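Local coordinates for GTP-sensing transcriptional pleiotropic repressor CodY (Clostridioides difficile, PDB 5N0L), which represses transcription in response to nutrient supply, its GAF domain binding isoleucine and its activity probably also depending on GTP, at residues 5-8 with 9-13. Numbering follows the deposited sequence.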
ATOM      1  N   ALA A   5      15.008 -15.673  32.109  1.00 35.96           N
ATOM      2  CA  ALA A   5      15.220 -16.064  30.732  1.00 31.62           C
ATOM      3  C   ALA A   5      16.690 -16.018  30.331  1.00 26.71           C
ATOM      4  O   ALA A   5      17.480 -15.224  30.880  1.00 29.59           O
ATOM      5  CB  ALA A   5      14.420 -15.190  29.808  1.00 30.02           C
ATOM      6  N   SER A   6      17.044 -16.912  29.400  1.00 26.49           N
ATOM      7  CA  SER A   6      18.376 -17.007  28.860  1.00 28.24           C
ATOM      8  C   SER A   6      18.706 -15.619  28.188  1.00 27.21           C
ATOM      9  O   SER A   6      17.761 -14.862  27.820  1.00 27.96           O
ATOM     10  CB  SER A   6      18.468 -18.122  27.822  1.00 32.18           C
ATOM     11  OG  SER A   6      17.761 -17.810  26.597  1.00 26.58           O
ATOM     12  N   GLU A   7      19.975 -15.364  28.053  1.00 27.83           N
ATOM     13  CA  GLU A   7      20.463 -14.148  27.382  1.00 27.92           C
ATOM     14  C   GLU A   7      19.931 -14.010  25.994  1.00 30.24           C
ATOM     15  O   GLU A   7      19.447 -12.822  25.624  1.00 27.87           O
ATOM     16  CB  GLU A   7      22.019 -14.008  27.414  1.00 33.36           C
ATOM     17  CG  GLU A   7      22.424 -12.556  27.057  1.00 45.85           C
ATOM     18  CD  GLU A   7      23.753 -12.014  27.670  1.00 58.81           C
ATOM     19  OE1 GLU A   7      24.902 -12.469  27.111  1.00108.42           O
ATOM     20  OE2 GLU A   7      23.705 -11.004  28.555  1.00 82.63           O
ATOM     21  N   VAL A   8      20.005 -15.090  25.202  1.00 27.44           N
ATOM     22  CA  VAL A   8      19.460 -15.004  23.793  1.00 26.29           C
ATOM     23  C   VAL A   8      17.959 -14.653  23.780  1.00 26.45           C
ATOM     24  O   VAL A   8      17.493 -13.848  22.944  1.00 24.71           O
ATOM     25  CB  VAL A   8      19.740 -16.214  22.889  1.00 24.92           C
ATOM     26  CG1 VAL A   8      19.036 -17.494  23.438  1.00 29.12           C
ATOM     27  CG2 VAL A   8      19.328 -15.993  21.439  1.00 23.97           C
ATOM     28  N   LEU A   9      17.193 -15.225  24.708  1.00 26.32           N
ATOM     29  CA  LEU A   9      15.803 -14.888  24.789  1.00 24.36           C
ATOM     30  C   LEU A   9      15.596 -13.398  25.199  1.00 25.93           C
ATOM     31  O   LEU A   9      14.666 -12.749  24.643  1.00 27.08           O
ATOM     32  CB  LEU A   9      15.015 -15.834  25.674  1.00 23.46           C
ATOM     33  CG  LEU A   9      13.513 -15.650  25.789  1.00 24.85           C
ATOM     34  CD1 LEU A   9      12.807 -15.623  24.426  1.00 25.04           C
ATOM     35  CD2 LEU A   9      12.916 -16.796  26.664  1.00 26.19           C
ATOM     36  N   GLN A  10      16.389 -12.905  26.133  1.00 18.42           N
ATOM     37  CA  GLN A  10      16.198 -11.499  26.625  1.00 22.76           C
ATOM     38  C   GLN A  10      16.540 -10.543  25.503  1.00 25.77           C
ATOM     39  O   GLN A  10      15.874  -9.473  25.380  1.00 29.22           O
ATOM     40  CB  GLN A  10      17.050 -11.146  27.792  1.00 27.31           C
ATOM     41  CG  GLN A  10      16.624 -11.876  29.095  1.00 30.21           C
ATOM     42  CD  GLN A  10      17.501 -11.486  30.301  1.00 37.46           C
ATOM     43  OE1 GLN A  10      17.843 -10.286  30.491  1.00 39.00           O
ATOM     44  NE2 GLN A  10      17.874 -12.465  31.126  1.00 41.27           N
ATOM     45  N   LYS A  11      17.565 -10.878  24.755  1.00 23.70           N
ATOM     46  CA  LYS A  11      18.004  -9.989  23.579  1.00 22.70           C
ATOM     47  C   LYS A  11      16.999 -10.052  22.457  1.00 23.00           C
ATOM     48  O   LYS A  11      16.623  -9.000  21.935  1.00 28.20           O
ATOM     49  CB  LYS A  11      19.350 -10.351  23.103  1.00 25.70           C
ATOM     50  CG  LYS A  11      20.442  -9.967  24.052  1.00 31.10           C
ATOM     51  CD  LYS A  11      21.752 -10.482  23.551  1.00 32.98           C
ATOM     52  CE  LYS A  11      22.967  -9.949  24.361  1.00 29.02           C
ATOM     53  NZ  LYS A  11      24.202 -10.354  23.689  1.00 28.32           N
ATOM     54  N   THR A  12      16.483 -11.224  22.114  1.00 23.46           N
ATOM     55  CA  THR A  12      15.389 -11.391  21.183  1.00 22.73           C
ATOM     56  C   THR A  12      14.197 -10.568  21.623  1.00 26.65           C
ATOM     57  O   THR A  12      13.471  -9.962  20.789  1.00 24.87           O
ATOM     58  CB  THR A  12      15.056 -12.902  21.072  1.00 27.50           C
ATOM     59  OG1 THR A  12      16.148 -13.541  20.401  1.00 25.37           O
ATOM     60  CG2 THR A  12      13.852 -13.088  20.300  1.00 35.21           C
ATOM     61  N   ARG A  13      13.904 -10.569  22.924  1.00 24.29           N
ATOM     62  CA  ARG A  13      12.719  -9.855  23.425  1.00 25.36           C
ATOM     63  C   ARG A  13      12.920  -8.310  23.220  1.00 24.29           C
ATOM     64  O   ARG A  13      11.944  -7.591  22.916  1.00 27.19           O
ATOM     65  CB  ARG A  13      12.420 -10.228  24.847  1.00 25.86           C
ATOM     66  CG  ARG A  13      11.547 -11.481  24.812  1.00 22.68           C
ATOM     67  CD  ARG A  13      11.539 -12.211  26.201  1.00 22.69           C
ATOM     68  NE  ARG A  13      10.590 -13.282  26.112  1.00 24.46           N
ATOM     69  CZ  ARG A  13      10.370 -14.155  27.130  1.00 29.15           C
ATOM     70  NH1 ARG A  13      11.012 -14.011  28.286  1.00 30.01           N
ATOM     71  NH2 ARG A  13       9.464 -15.131  26.987  1.00 27.14           N
TER
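Leu9 meets Ser6 at the start of helix 7-22: its backbone N donates to Ser6 OG over 3.3 Å, an N-cap bond. Ser6 OG can accept there because chi1 of 70° sets it between its own backbone N and carbonyl carbon. On the flank of the same turn, the CD2 branch of Leu9 rests against Ala5 CB (3.8 Å) and lies over one face of the Arg13 guanidinium, offset toward its rim. Gln10 closes the turn twice. Its N bonds to Ser6 O in the carbonyl plane (2.9 Å), and its extended side chain reaches back so that NE2 grips Ala5 O (2.8 Å), with the acceptor in the amide plane but the donor 36° above the carbonyl plane. Lys11 N continues the helical ladder to Glu7 O, while its aliphatic chain crosses that of Glu7, Lys11 CE to Glu7 CG at 3.8 Å; Glu7 OE1 and Lys11 NZ stay 4.1 Å apart, beyond a salt bridge, and NZ bonds instead to Val39 O of one neighbouring subunit. Thr12 holds Val8 O with both N and OG1, each 2.9 Å away and on opposite faces of the carbonyl plane. Arg13 brings NH1 near Ala5 CB, and its NH2 forms a salt bridge with Glu148 of another neighbouring subunit. The Ser6 cap and the Gln10 side-chain bond to Ala5 O thus help hold a helix start far from the centre of its own chain, where it packs against both subunits.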